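Local structure of transcription factor inhibitor I-kappa-B-beta (Mus musculus, 1OY3) at residues A85-H91 with H168-M173; G158-H163 with D183-P189; A12-A16 with F24-L29. The protein inhibits NF-kappa-B by binding its dimers, such as the p65 homodimer, through a stack of ankyrin repeats and trapping them in the cytoplasm. One frame throughout, in Å; residues are numbered along the deposited sequence.

Contact 1 of 3, residues A85-H91 with H168-M173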
ATOM      1  N   ALA C  85      12.122  -3.123   1.195  1.00 14.99           N
ATOM      2  CA  ALA C  85      13.236  -2.523   1.902  1.00 13.16           C
ATOM      3  C   ALA C  85      12.776  -1.213   2.515  1.00 17.01           C
ATOM      4  O   ALA C  85      13.156  -0.884   3.639  1.00 15.19           O
ATOM      5  CB  ALA C  85      14.416  -2.262   0.946  1.00 17.69           C
ATOM      6  N   CYS C  86      11.946  -0.479   1.780  1.00 16.76           N
ATOM      7  CA  CYS C  86      11.463   0.819   2.252  1.00 20.08           C
ATOM      8  C   CYS C  86      10.428   0.744   3.357  1.00 17.67           C
ATOM      9  O   CYS C  86      10.007   1.764   3.880  1.00 22.66           O
ATOM     10  CB  CYS C  86      10.879   1.619   1.092  1.00 16.16           C
ATOM     11  SG  CYS C  86      12.068   1.960  -0.198  1.00 15.01           S
ATOM     12  N   ARG C  87      10.023  -0.464   3.713  1.00 20.65           N
ATOM     13  CA  ARG C  87       9.012  -0.647   4.748  1.00 21.87           C
ATOM     14  C   ARG C  87       9.684  -1.031   6.053  1.00 18.43           C
ATOM     15  O   ARG C  87       9.163  -0.772   7.134  1.00 20.18           O
ATOM     16  CB  ARG C  87       8.034  -1.755   4.343  1.00 26.46           C
ATOM     17  CG  ARG C  87       7.480  -1.629   2.939  1.00 35.06           C
ATOM     18  CD  ARG C  87       6.625  -2.842   2.593  1.00 40.75           C
ATOM     19  NE  ARG C  87       5.384  -2.891   3.362  1.00 37.94           N
ATOM     20  CZ  ARG C  87       4.706  -4.005   3.615  1.00 41.70           C
ATOM     21  NH1 ARG C  87       5.151  -5.172   3.170  1.00 43.38           N
ATOM     22  NH2 ARG C  87       3.573  -3.950   4.300  1.00 43.07           N
ATOM     23  N   VAL C  88      10.855  -1.641   5.941  1.00 18.09           N
ATOM     24  CA  VAL C  88      11.598  -2.079   7.111  1.00 20.03           C
ATOM     25  C   VAL C  88      12.897  -1.318   7.292  1.00 20.01           C
ATOM     26  O   VAL C  88      13.803  -1.792   7.976  1.00 15.38           O
ATOM     27  CB  VAL C  88      11.923  -3.584   7.025  1.00 20.86           C
ATOM     28  CG1 VAL C  88      10.654  -4.368   6.720  1.00 19.68           C
ATOM     29  CG2 VAL C  88      12.976  -3.826   5.957  1.00 17.20           C
ATOM     30  N   ARG C  89      12.993  -0.139   6.683  1.00 22.94           N
ATOM     31  CA  ARG C  89      14.199   0.678   6.819  1.00 23.51           C
ATOM     32  C   ARG C  89      15.494  -0.071   6.505  1.00 22.09           C
ATOM     33  O   ARG C  89      16.525   0.187   7.129  1.00 24.37           O
ATOM     34  CB  ARG C  89      14.279   1.245   8.241  1.00 30.12           C
ATOM     35  CG  ARG C  89      13.256   2.334   8.549  1.00 34.36           C
ATOM     36  CD  ARG C  89      13.183   2.634  10.044  1.00 43.16           C
ATOM     37  NE  ARG C  89      12.877   4.039  10.313  1.00 49.57           N
ATOM     38  CZ  ARG C  89      13.797   4.998  10.409  1.00 52.78           C
ATOM     39  NH1 ARG C  89      15.084   4.703  10.263  1.00 54.54           N
ATOM     40  NH2 ARG C  89      13.432   6.250  10.653  1.00 55.66           N
ATOM     41  N   ALA C  90      15.442  -0.995   5.546  1.00 19.79           N
ATOM     42  CA  ALA C  90      16.625  -1.754   5.143  1.00 18.67           C
ATOM     43  C   ALA C  90      17.462  -0.910   4.190  1.00 18.53           C
ATOM     44  O   ALA C  90      17.580  -1.217   2.995  1.00 16.55           O
ATOM     45  CB  ALA C  90      16.211  -3.060   4.464  1.00 17.77           C
ATOM     46  N   HIS C  91      18.044   0.156   4.733  1.00 14.56           N
ATOM     47  CA  HIS C  91      18.867   1.089   3.973  1.00 16.03           C
ATOM     48  C   HIS C  91      19.969   0.462   3.131  1.00 17.99           C
ATOM     49  O   HIS C  91      20.117   0.802   1.944  1.00  9.17           O
ATOM     50  CB  HIS C  91      19.503   2.103   4.919  1.00 19.65           C
ATOM     51  CG  HIS C  91      18.511   2.865   5.735  1.00 20.26           C
ATOM     52  ND1 HIS C  91      17.527   3.642   5.168  1.00 26.42           N
ATOM     53  CD2 HIS C  91      18.342   2.958   7.074  1.00 23.44           C
ATOM     54  CE1 HIS C  91      16.791   4.181   6.125  1.00 26.12           C
ATOM     55  NE2 HIS C  91      17.265   3.782   7.289  1.00 25.87           N
ATOM     56  N   HIS C 168       6.709   6.066   5.756  1.00 18.06           N
ATOM     57  CA  HIS C 168       7.380   5.555   6.937  1.00 19.22           C
ATOM     58  C   HIS C 168       8.363   6.533   7.554  1.00 17.75           C
ATOM     59  O   HIS C 168       9.210   6.129   8.340  1.00 21.64           O
ATOM     60  CB  HIS C 168       8.113   4.244   6.636  1.00 24.10           C
ATOM     61  CG  HIS C 168       7.204   3.091   6.338  1.00 18.28           C
ATOM     62  ND1 HIS C 168       6.399   3.046   5.219  1.00 22.36           N
ATOM     63  CD2 HIS C 168       6.981   1.935   7.009  1.00 19.17           C
ATOM     64  CE1 HIS C 168       5.722   1.911   5.212  1.00 18.06           C
ATOM     65  NE2 HIS C 168       6.056   1.220   6.287  1.00 21.93           N
ATOM     66  N   LYS C 169       8.253   7.812   7.205  1.00 20.09           N
ATOM     67  CA  LYS C 169       9.123   8.844   7.770  1.00 21.71           C
ATOM     68  C   LYS C 169      10.572   8.367   7.836  1.00 22.76           C
ATOM     69  O   LYS C 169      11.232   8.488   8.868  1.00 24.10           O
ATOM     70  CB  LYS C 169       8.646   9.206   9.182  1.00 22.86           C
ATOM     71  CG  LYS C 169       7.143   9.469   9.291  1.00 25.57           C
ATOM     72  CD  LYS C 169       6.722   9.752  10.738  1.00 32.58           C
ATOM     73  CE  LYS C 169       7.147   8.619  11.672  1.00 38.77           C
ATOM     74  NZ  LYS C 169       6.859   8.880  13.120  1.00 41.68           N
ATOM     75  N   ASP C 170      11.063   7.829   6.726  1.00 20.46           N
ATOM     76  CA  ASP C 170      12.421   7.316   6.661  1.00 20.31           C
ATOM     77  C   ASP C 170      13.308   8.288   5.871  1.00 18.96           C
ATOM     78  O   ASP C 170      13.455   8.176   4.653  1.00 15.42           O
ATOM     79  CB  ASP C 170      12.384   5.938   6.010  1.00 24.70           C
ATOM     80  CG  ASP C 170      13.711   5.227   6.077  1.00 28.11           C
ATOM     81  OD1 ASP C 170      13.726   3.998   5.866  1.00 32.95           O
ATOM     82  OD2 ASP C 170      14.733   5.897   6.331  1.00 30.95           O
ATOM     83  N   ALA C 171      13.893   9.244   6.587  1.00 15.62           N
ATOM     84  CA  ALA C 171      14.740  10.265   5.995  1.00 16.91           C
ATOM     85  C   ALA C 171      15.942   9.667   5.278  1.00 16.16           C
ATOM     86  O   ALA C 171      16.282  10.075   4.169  1.00 14.39           O
ATOM     87  CB  ALA C 171      15.202  11.234   7.076  1.00 16.64           C
ATOM     88  N   GLU C 172      16.589   8.707   5.925  1.00 17.08           N
ATOM     89  CA  GLU C 172      17.739   8.052   5.339  1.00 14.88           C
ATOM     90  C   GLU C 172      17.356   7.392   4.007  1.00 15.14           C
ATOM     91  O   GLU C 172      18.084   7.506   3.009  1.00 13.56           O
ATOM     92  CB  GLU C 172      18.292   7.005   6.300  1.00 23.63           C
ATOM     93  CG  GLU C 172      19.784   7.124   6.515  1.00 33.05           C
ATOM     94  CD  GLU C 172      20.520   7.484   5.237  1.00 41.12           C
ATOM     95  OE1 GLU C 172      20.451   6.705   4.263  1.00 47.96           O
ATOM     96  OE2 GLU C 172      21.164   8.553   5.208  1.00 42.42           O
ATOM     97  N   MET C 173      16.214   6.713   3.978  1.00 13.63           N
ATOM     98  CA  MET C 173      15.786   6.052   2.743  1.00 16.02           C
ATOM     99  C   MET C 173      15.412   7.078   1.676  1.00 14.44           C
ATOM    100  O   MET C 173      15.658   6.863   0.490  1.00 14.95           O
ATOM    101  CB  MET C 173      14.596   5.115   2.982  1.00  8.12           C
ATOM    102  CG  MET C 173      14.297   4.235   1.745  1.00 13.42           C
ATOM    103  SD  MET C 173      15.634   3.030   1.387  1.00 16.74           S
ATOM    104  CE  MET C 173      15.126   1.717   2.543  1.00 14.58           C
TER
HETATM  105  O   HOH W   1      11.308   2.317   6.218  1.00 31.87           O
HETATM  106  O   HOH W   2      14.443   9.255   9.852  1.00 29.87           O
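A bridging water takes the place of any clear direct hydrogen bond between the two helix-connecting loops: water 1 donates to Cys-86 O (2.7 Å) and to Asp-170 OD1 (3.0 Å) and weakly accepts from Arg-89 N (3.0 Å). A second water bridges the edge of the contact, accepting from Arg-89 NH2 at 3.3 Å and weakly from Ala-171 N at 3.3 Å. Asp-170 has another task in its own chain segment. It is the N-cap of helix 171-180, with OD2 accepting from Met-173 N at 2.9 Å. Just before it, Lys-169, with positive phi, is the C-prime residue of the Schellman motif that ends helix 161-167, so one tight turn closes a helix and starts the next. An antiparallel helix pair joined by such a turn is the body of each ankyrin repeat, and here the turns of repeats 3 and 4 lie side by side, although 76 residues separate the segments. Met-173 fills the gap between them: its CG lies 3.7 Å from Cys-86 SG, and its CE touches Ala-85 O at 3.4 Å and Ala-85 CB at 4.3 Å. At one end the His-168 ring, whose ND1 is hydrogen-bonded to Val-164 O, lies flat against Arg-87, with Arg-87 CA 4.0 Å from the ring centroid in a CH-pi contact. At the other end Glu-172 CB sits over a face of the His-91 ring, 3.6 Å from its centroid. Arg-89 CG comes within 3.2 Å of Asp-170 OD1, while Val-88 turns away from this interface and packs on a basic side chain of the p65 chain.

Contact 2 of 3, residues G158-H163 with D183-P189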
ATOM      1  N   GLY C 158      -0.728   1.794  -5.262  1.00 23.45           N
ATOM      2  CA  GLY C 158      -0.411   2.949  -6.087  1.00 22.97           C
ATOM      3  C   GLY C 158       0.832   3.672  -5.582  1.00 18.32           C
ATOM      4  O   GLY C 158       1.076   4.822  -5.935  1.00 17.39           O
ATOM      5  N   HIS C 159       1.622   2.993  -4.756  1.00 16.45           N
ATOM      6  CA  HIS C 159       2.835   3.581  -4.182  1.00 12.11           C
ATOM      7  C   HIS C 159       4.125   3.155  -4.849  1.00 15.18           C
ATOM      8  O   HIS C 159       4.317   1.984  -5.145  1.00 14.23           O
ATOM      9  CB  HIS C 159       2.963   3.208  -2.710  1.00 16.49           C
ATOM     10  CG  HIS C 159       1.947   3.859  -1.827  1.00 19.29           C
ATOM     11  ND1 HIS C 159       1.636   3.376  -0.576  1.00 20.94           N
ATOM     12  CD2 HIS C 159       1.212   4.983  -1.990  1.00 20.58           C
ATOM     13  CE1 HIS C 159       0.756   4.178  -0.003  1.00 17.09           C
ATOM     14  NE2 HIS C 159       0.482   5.161  -0.841  1.00 23.73           N
ATOM     15  N   THR C 160       5.008   4.119  -5.077  1.00 15.91           N
ATOM     16  CA  THR C 160       6.321   3.836  -5.632  1.00 16.22           C
ATOM     17  C   THR C 160       7.176   3.748  -4.374  1.00 15.30           C
ATOM     18  O   THR C 160       6.701   4.065  -3.284  1.00 17.17           O
ATOM     19  CB  THR C 160       6.836   4.993  -6.473  1.00 16.45           C
ATOM     20  OG1 THR C 160       7.028   6.132  -5.626  1.00 14.75           O
ATOM     21  CG2 THR C 160       5.839   5.337  -7.575  1.00 16.55           C
ATOM     22  N   PRO C 161       8.446   3.323  -4.496  1.00 17.67           N
ATOM     23  CA  PRO C 161       9.288   3.230  -3.298  1.00 14.88           C
ATOM     24  C   PRO C 161       9.390   4.523  -2.482  1.00 16.03           C
ATOM     25  O   PRO C 161       9.364   4.483  -1.241  1.00 14.53           O
ATOM     26  CB  PRO C 161      10.637   2.789  -3.863  1.00 18.67           C
ATOM     27  CG  PRO C 161      10.229   1.906  -5.003  1.00 22.11           C
ATOM     28  CD  PRO C 161       9.129   2.733  -5.661  1.00 17.28           C
ATOM     29  N   LEU C 162       9.492   5.668  -3.160  1.00  8.21           N
ATOM     30  CA  LEU C 162       9.616   6.940  -2.435  1.00 11.93           C
ATOM     31  C   LEU C 162       8.414   7.187  -1.521  1.00 10.37           C
ATOM     32  O   LEU C 162       8.575   7.591  -0.355  1.00 10.81           O
ATOM     33  CB  LEU C 162       9.784   8.111  -3.407  1.00 10.91           C
ATOM     34  CG  LEU C 162      10.009   9.468  -2.714  1.00 18.07           C
ATOM     35  CD1 LEU C 162      11.266   9.421  -1.847  1.00  8.67           C
ATOM     36  CD2 LEU C 162      10.131  10.567  -3.771  1.00 13.38           C
ATOM     37  N   HIS C 163       7.218   6.963  -2.062  1.00 11.88           N
ATOM     38  CA  HIS C 163       5.986   7.117  -1.293  1.00 12.63           C
ATOM     39  C   HIS C 163       6.102   6.317  -0.010  1.00 13.29           C
ATOM     40  O   HIS C 163       5.801   6.808   1.076  1.00 14.34           O
ATOM     41  CB  HIS C 163       4.792   6.585  -2.080  1.00 10.17           C
ATOM     42  CG  HIS C 163       4.420   7.422  -3.254  1.00 14.25           C
ATOM     43  ND1 HIS C 163       3.972   6.875  -4.440  1.00 11.32           N
ATOM     44  CD2 HIS C 163       4.403   8.763  -3.424  1.00 12.46           C
ATOM     45  CE1 HIS C 163       3.697   7.850  -5.288  1.00 20.92           C
ATOM     46  NE2 HIS C 163       3.949   9.005  -4.696  1.00 13.28           N
ATOM     47  N   ASP C 183      11.518  10.073  -8.713  1.00 18.12           N
ATOM     48  CA  ASP C 183      10.666  11.222  -9.036  1.00 16.55           C
ATOM     49  C   ASP C 183      10.044  11.802  -7.755  1.00 13.96           C
ATOM     50  O   ASP C 183       9.114  11.231  -7.189  1.00 12.30           O
ATOM     51  CB  ASP C 183       9.583  10.781 -10.016  1.00 18.63           C
ATOM     52  CG  ASP C 183       8.621  11.890 -10.376  1.00 23.28           C
ATOM     53  OD1 ASP C 183       8.726  13.013  -9.823  1.00 23.08           O
ATOM     54  OD2 ASP C 183       7.750  11.620 -11.225  1.00 26.94           O
ATOM     55  N   LEU C 184      10.561  12.945  -7.311  1.00 12.18           N
ATOM     56  CA  LEU C 184      10.075  13.598  -6.090  1.00 12.04           C
ATOM     57  C   LEU C 184       8.702  14.270  -6.185  1.00 14.99           C
ATOM     58  O   LEU C 184       8.206  14.806  -5.189  1.00 16.41           O
ATOM     59  CB  LEU C 184      11.100  14.635  -5.611  1.00 16.91           C
ATOM     60  CG  LEU C 184      12.333  14.215  -4.785  1.00 20.56           C
ATOM     61  CD1 LEU C 184      12.711  12.752  -5.008  1.00 24.34           C
ATOM     62  CD2 LEU C 184      13.477  15.126  -5.160  1.00 17.22           C
ATOM     63  N   ASN C 185       8.078  14.252  -7.358  1.00 15.96           N
ATOM     64  CA  ASN C 185       6.774  14.907  -7.497  1.00 21.10           C
ATOM     65  C   ASN C 185       5.634  13.950  -7.807  1.00 22.83           C
ATOM     66  O   ASN C 185       4.481  14.363  -7.874  1.00 28.03           O
ATOM     67  CB  ASN C 185       6.827  15.970  -8.600  1.00 21.98           C
ATOM     68  CG  ASN C 185       7.873  17.028  -8.338  1.00 24.16           C
ATOM     69  OD1 ASN C 185       7.938  17.590  -7.244  1.00 25.16           O
ATOM     70  ND2 ASN C 185       8.698  17.313  -9.346  1.00 20.43           N
ATOM     71  N   LYS C 186       5.971  12.679  -8.001  1.00 21.48           N
ATOM     72  CA  LYS C 186       5.018  11.622  -8.343  1.00 21.01           C
ATOM     73  C   LYS C 186       3.813  11.513  -7.412  1.00 18.44           C
ATOM     74  O   LYS C 186       3.948  11.151  -6.242  1.00 17.28           O
ATOM     75  CB  LYS C 186       5.756  10.276  -8.388  1.00 18.23           C
ATOM     76  CG  LYS C 186       4.876   9.073  -8.713  1.00 13.13           C
ATOM     77  CD  LYS C 186       4.260   9.142 -10.102  1.00 20.96           C
ATOM     78  CE  LYS C 186       5.312   9.194 -11.209  1.00 25.94           C
ATOM     79  NZ  LYS C 186       6.203   7.997 -11.282  1.00 15.77           N
ATOM     80  N   PRO C 187       2.610  11.803  -7.928  1.00 18.46           N
ATOM     81  CA  PRO C 187       1.403  11.723  -7.098  1.00 21.10           C
ATOM     82  C   PRO C 187       0.937  10.277  -6.922  1.00 18.58           C
ATOM     83  O   PRO C 187       0.996   9.503  -7.871  1.00 22.65           O
ATOM     84  CB  PRO C 187       0.362  12.518  -7.899  1.00 21.28           C
ATOM     85  CG  PRO C 187       1.154  13.215  -8.987  1.00 22.83           C
ATOM     86  CD  PRO C 187       2.278  12.273  -9.278  1.00 18.46           C
ATOM     87  N   GLU C 188       0.501   9.900  -5.721  1.00 18.00           N
ATOM     88  CA  GLU C 188      -0.042   8.554  -5.548  1.00 15.44           C
ATOM     89  C   GLU C 188      -1.491   8.721  -6.057  1.00 16.94           C
ATOM     90  O   GLU C 188      -2.065   9.813  -5.974  1.00 19.07           O
ATOM     91  CB  GLU C 188       0.046   8.084  -4.085  1.00 13.93           C
ATOM     92  CG  GLU C 188      -0.624   8.937  -3.040  1.00 13.17           C
ATOM     93  CD  GLU C 188      -2.126   8.988  -3.206  1.00 16.69           C
ATOM     94  OE1 GLU C 188      -2.717   7.945  -3.564  1.00  7.83           O
ATOM     95  OE2 GLU C 188      -2.714  10.067  -2.963  1.00 16.83           O
ATOM     96  N   PRO C 189      -2.091   7.654  -6.605  1.00 16.83           N
ATOM     97  CA  PRO C 189      -3.451   7.696  -7.153  1.00 14.18           C
ATOM     98  C   PRO C 189      -4.768   7.721  -6.365  1.00 12.91           C
ATOM     99  O   PRO C 189      -5.818   7.841  -6.998  1.00 18.76           O
ATOM    100  CB  PRO C 189      -3.434   6.538  -8.155  1.00 21.32           C
ATOM    101  CG  PRO C 189      -2.566   5.533  -7.473  1.00 17.08           C
ATOM    102  CD  PRO C 189      -1.423   6.384  -6.957  1.00 17.34           C
TER
HETATM  103  O   HOH W   3       2.133   6.497  -7.906  1.00 20.71           O
HETATM  104  O   HOH W   4       8.716   8.314  -7.128  1.00 24.54           O
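His-163 uses both ring nitrogens, its m rotamer (chi1 -70°) swinging the imidazole back beside the start of its own helix. ND1 accepts from Thr-160 N at 3.0 Å, and NE2 donates to Lys-186 O at 2.6 Å, so one ring ties the N-cap residue of helix 161-167 to the loop that follows helix 171-180. Glu-188 CB lies over a face of this ring, 4.0 Å from the centroid, in a CH-pi contact. The Glu-188 carboxylate leads away, with chi1 and chi2 both p, to Thr-190 N and Arg-193. Thr-160, Pro-161, Leu-162 and His-163 spell the TPLH signature of the ankyrin repeat, whose histidine characteristically makes such bonds between helix start and loop; here they join the two ends of repeat 4. Leu-162, in the t,p rotamer, extends CD2 to Leu-184 CD1 and to Asp-183 O, each 3.6 Å away. Asp-183, with chi1 t, bends OD1 back to accept from Asn-185 N at 2.8 Å, an Asx turn within a type I turn from Asp-183 to Lys-186. The Lys-186 chain starts t and then coils through three p angles; its CG rests 4.0 Å from Thr-160 CG2, and its ammonium pairs with Glu-152. Where the loop closes on Gly-158, the fit is tight: Gly-158 O is 3.1 Å from Pro-189 CD, and any CB on this positive-phi residue would collide with Pro-189 CG. Water 3 donates to Gly-158 O (2.8 Å) and Pro-187 O (3.2 Å), bridging the two segments beside the glycine.

Contact 3 of 3, residues A12-A16 with F24-L29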
ATOM      1  N   ALA C  12      13.760 -24.574  -1.987  1.00 27.91           N
ATOM      2  CA  ALA C  12      14.971 -24.693  -1.181  1.00 29.58           C
ATOM      3  C   ALA C  12      15.621 -23.315  -1.022  1.00 29.53           C
ATOM      4  O   ALA C  12      16.266 -23.031  -0.009  1.00 29.46           O
ATOM      5  CB  ALA C  12      15.944 -25.671  -1.835  1.00 30.37           C
ATOM      6  N   LEU C  13      15.449 -22.461  -2.030  1.00 29.81           N
ATOM      7  CA  LEU C  13      15.998 -21.113  -1.971  1.00 30.66           C
ATOM      8  C   LEU C  13      15.323 -20.317  -0.865  1.00 28.44           C
ATOM      9  O   LEU C  13      16.000 -19.817   0.034  1.00 27.29           O
ATOM     10  CB  LEU C  13      15.807 -20.378  -3.292  1.00 31.11           C
ATOM     11  CG  LEU C  13      17.031 -20.174  -4.180  1.00 30.51           C
ATOM     12  CD1 LEU C  13      16.734 -19.044  -5.141  1.00 32.01           C
ATOM     13  CD2 LEU C  13      18.257 -19.829  -3.344  1.00 29.46           C
ATOM     14  N   HIS C  14      13.994 -20.207  -0.927  1.00 28.15           N
ATOM     15  CA  HIS C  14      13.244 -19.454   0.082  1.00 29.17           C
ATOM     16  C   HIS C  14      13.653 -19.883   1.478  1.00 27.86           C
ATOM     17  O   HIS C  14      13.855 -19.051   2.365  1.00 28.60           O
ATOM     18  CB  HIS C  14      11.726 -19.665  -0.050  1.00 26.03           C
ATOM     19  CG  HIS C  14      11.132 -19.112  -1.309  1.00 27.52           C
ATOM     20  ND1 HIS C  14      11.109 -19.814  -2.493  1.00 22.68           N
ATOM     21  CD2 HIS C  14      10.534 -17.922  -1.565  1.00 27.33           C
ATOM     22  CE1 HIS C  14      10.519 -19.086  -3.423  1.00 27.06           C
ATOM     23  NE2 HIS C  14      10.161 -17.932  -2.887  1.00 28.84           N
ATOM     24  N   LEU C  15      13.776 -21.189   1.670  1.00 28.00           N
ATOM     25  CA  LEU C  15      14.142 -21.721   2.973  1.00 28.94           C
ATOM     26  C   LEU C  15      15.589 -21.425   3.340  1.00 24.86           C
ATOM     27  O   LEU C  15      15.921 -21.350   4.518  1.00 24.71           O
ATOM     28  CB  LEU C  15      13.880 -23.230   3.021  1.00 30.26           C
ATOM     29  CG  LEU C  15      12.420 -23.648   2.824  1.00 30.73           C
ATOM     30  CD1 LEU C  15      12.320 -25.163   2.775  1.00 32.80           C
ATOM     31  CD2 LEU C  15      11.573 -23.088   3.946  1.00 24.17           C
ATOM     32  N   ALA C  16      16.449 -21.255   2.342  1.00 24.89           N
ATOM     33  CA  ALA C  16      17.845 -20.953   2.631  1.00 26.85           C
ATOM     34  C   ALA C  16      17.918 -19.567   3.273  1.00 24.62           C
ATOM     35  O   ALA C  16      18.690 -19.356   4.204  1.00 23.65           O
ATOM     36  CB  ALA C  16      18.687 -20.994   1.348  1.00 27.62           C
ATOM     37  N   PHE C  24      24.494 -23.015   2.626  1.00 31.95           N
ATOM     38  CA  PHE C  24      23.595 -23.726   1.728  1.00 31.04           C
ATOM     39  C   PHE C  24      23.131 -22.777   0.629  1.00 29.82           C
ATOM     40  O   PHE C  24      22.971 -23.186  -0.522  1.00 27.71           O
ATOM     41  CB  PHE C  24      22.392 -24.302   2.483  1.00 32.22           C
ATOM     42  CG  PHE C  24      21.605 -25.314   1.683  1.00 37.03           C
ATOM     43  CD1 PHE C  24      22.253 -26.371   1.042  1.00 37.96           C
ATOM     44  CD2 PHE C  24      20.218 -25.216   1.571  1.00 38.89           C
ATOM     45  CE1 PHE C  24      21.535 -27.315   0.298  1.00 35.17           C
ATOM     46  CE2 PHE C  24      19.489 -26.153   0.833  1.00 36.60           C
ATOM     47  CZ  PHE C  24      20.151 -27.206   0.195  1.00 37.14           C
ATOM     48  N   LEU C  25      22.919 -21.508   0.978  1.00 28.64           N
ATOM     49  CA  LEU C  25      22.500 -20.530  -0.019  1.00 26.54           C
ATOM     50  C   LEU C  25      23.518 -20.547  -1.144  1.00 25.37           C
ATOM     51  O   LEU C  25      23.157 -20.689  -2.311  1.00 24.75           O
ATOM     52  CB  LEU C  25      22.431 -19.116   0.564  1.00 27.39           C
ATOM     53  CG  LEU C  25      22.250 -18.035  -0.516  1.00 30.08           C
ATOM     54  CD1 LEU C  25      21.024 -18.346  -1.357  1.00 30.80           C
ATOM     55  CD2 LEU C  25      22.125 -16.656   0.120  1.00 29.18           C
ATOM     56  N   ASP C  26      24.794 -20.425  -0.781  1.00 29.33           N
ATOM     57  CA  ASP C  26      25.878 -20.425  -1.764  1.00 28.40           C
ATOM     58  C   ASP C  26      25.795 -21.653  -2.655  1.00 27.85           C
ATOM     59  O   ASP C  26      25.957 -21.566  -3.879  1.00 23.17           O
ATOM     60  CB  ASP C  26      27.237 -20.385  -1.057  1.00 33.64           C
ATOM     61  CG  ASP C  26      27.524 -19.035  -0.422  1.00 35.77           C
ATOM     62  OD1 ASP C  26      28.578 -18.900   0.236  1.00 37.83           O
ATOM     63  OD2 ASP C  26      26.701 -18.107  -0.582  1.00 35.70           O
ATOM     64  N   PHE C  27      25.534 -22.801  -2.038  1.00 31.75           N
ATOM     65  CA  PHE C  27      25.410 -24.050  -2.780  1.00 33.32           C
ATOM     66  C   PHE C  27      24.304 -23.911  -3.827  1.00 30.57           C
ATOM     67  O   PHE C  27      24.550 -24.056  -5.024  1.00 28.45           O
ATOM     68  CB  PHE C  27      25.077 -25.193  -1.820  1.00 39.67           C
ATOM     69  CG  PHE C  27      24.832 -26.508  -2.499  1.00 41.95           C
ATOM     70  CD1 PHE C  27      25.865 -27.176  -3.146  1.00 45.09           C
ATOM     71  CD2 PHE C  27      23.566 -27.083  -2.486  1.00 45.08           C
ATOM     72  CE1 PHE C  27      25.640 -28.403  -3.768  1.00 47.99           C
ATOM     73  CE2 PHE C  27      23.331 -28.307  -3.105  1.00 44.99           C
ATOM     74  CZ  PHE C  27      24.369 -28.969  -3.747  1.00 47.42           C
ATOM     75  N   LEU C  28      23.089 -23.623  -3.366  1.00 32.51           N
ATOM     76  CA  LEU C  28      21.947 -23.471  -4.263  1.00 33.73           C
ATOM     77  C   LEU C  28      22.277 -22.532  -5.415  1.00 36.14           C
ATOM     78  O   LEU C  28      22.163 -22.900  -6.588  1.00 37.98           O
ATOM     79  CB  LEU C  28      20.731 -22.940  -3.501  1.00 33.08           C
ATOM     80  CG  LEU C  28      19.908 -23.903  -2.633  1.00 30.80           C
ATOM     81  CD1 LEU C  28      20.792 -24.625  -1.663  1.00 34.63           C
ATOM     82  CD2 LEU C  28      18.849 -23.126  -1.878  1.00 26.15           C
ATOM     83  N   LEU C  29      22.698 -21.319  -5.076  1.00 38.50           N
ATOM     84  CA  LEU C  29      23.041 -20.328  -6.088  1.00 37.23           C
ATOM     85  C   LEU C  29      24.094 -20.856  -7.049  1.00 38.84           C
ATOM     86  O   LEU C  29      24.194 -20.395  -8.186  1.00 39.31           O
ATOM     87  CB  LEU C  29      23.524 -19.040  -5.416  1.00 36.36           C
ATOM     88  CG  LEU C  29      22.508 -17.893  -5.404  1.00 33.78           C
ATOM     89  CD1 LEU C  29      21.122 -18.421  -5.090  1.00 32.58           C
ATOM     90  CD2 LEU C  29      22.934 -16.841  -4.393  1.00 32.71           C
TER
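Leu-28 and Leu-13 are the two large bumps. Pointing from helix 22-32 at its partner, Leu-28 sets CD2 into a hollow of helix 12-18 bounded by Ala-12 CB (3.9 Å), Ala-16 CB (3.9 Å), Leu-13 CD2 (3.7 Å) and the backbone oxygen Ala-12 O (3.2 Å). The small side chains of Ala-12 and Ala-16 keep that hollow open. In return Leu-13 reaches across, its CD2 lying 3.7 Å from Leu-25 CD1 and 3.6 Å from Leu-29 CD1. Ala-16 fits close to the partner backbone, with CB 4.1 Å from Leu-25 CA. This is the antiparallel helix pair of ankyrin repeat 1; the axes of segments 12-16 and 24-29 approach to 9.5 Å, at 153° between their N-to-C directions. The Phe-24 ring borders the alanine hollow, with CE2 4.5 Å from Ala-12 CB, and also meets aromatic side chains of the p65 chain, one of them edge-to-face. Every side chain that meets across the pair is apolar, so between these segments the helices meet through close fit and apolar burial, with no direct polar bond.

Contact 3 comes first along the chain and closes before contact 1 opens, whereas the segments of contacts 1 and 2 alternate. All belong to one row of ankyrin helix pairs. Contact 3 pairs the helices of repeat 1, contact 1 joins repeat 3 to repeat 4 across the long insertion that is partly unmodelled, and contact 2 joins the start of repeat 4 to its end and the loop leading on to repeat 5. Contacts 1 and 2 sit about 15 Å apart between centres and touch where Cys-86 SG meets Pro-161 O at 3.8 Å; the centre of contact 3 lies about 27 Å from that of contact 1 and about 34 Å from that of contact 2. Contact 1 thus carries the stack past the insertion, and p65 meets residues of all three.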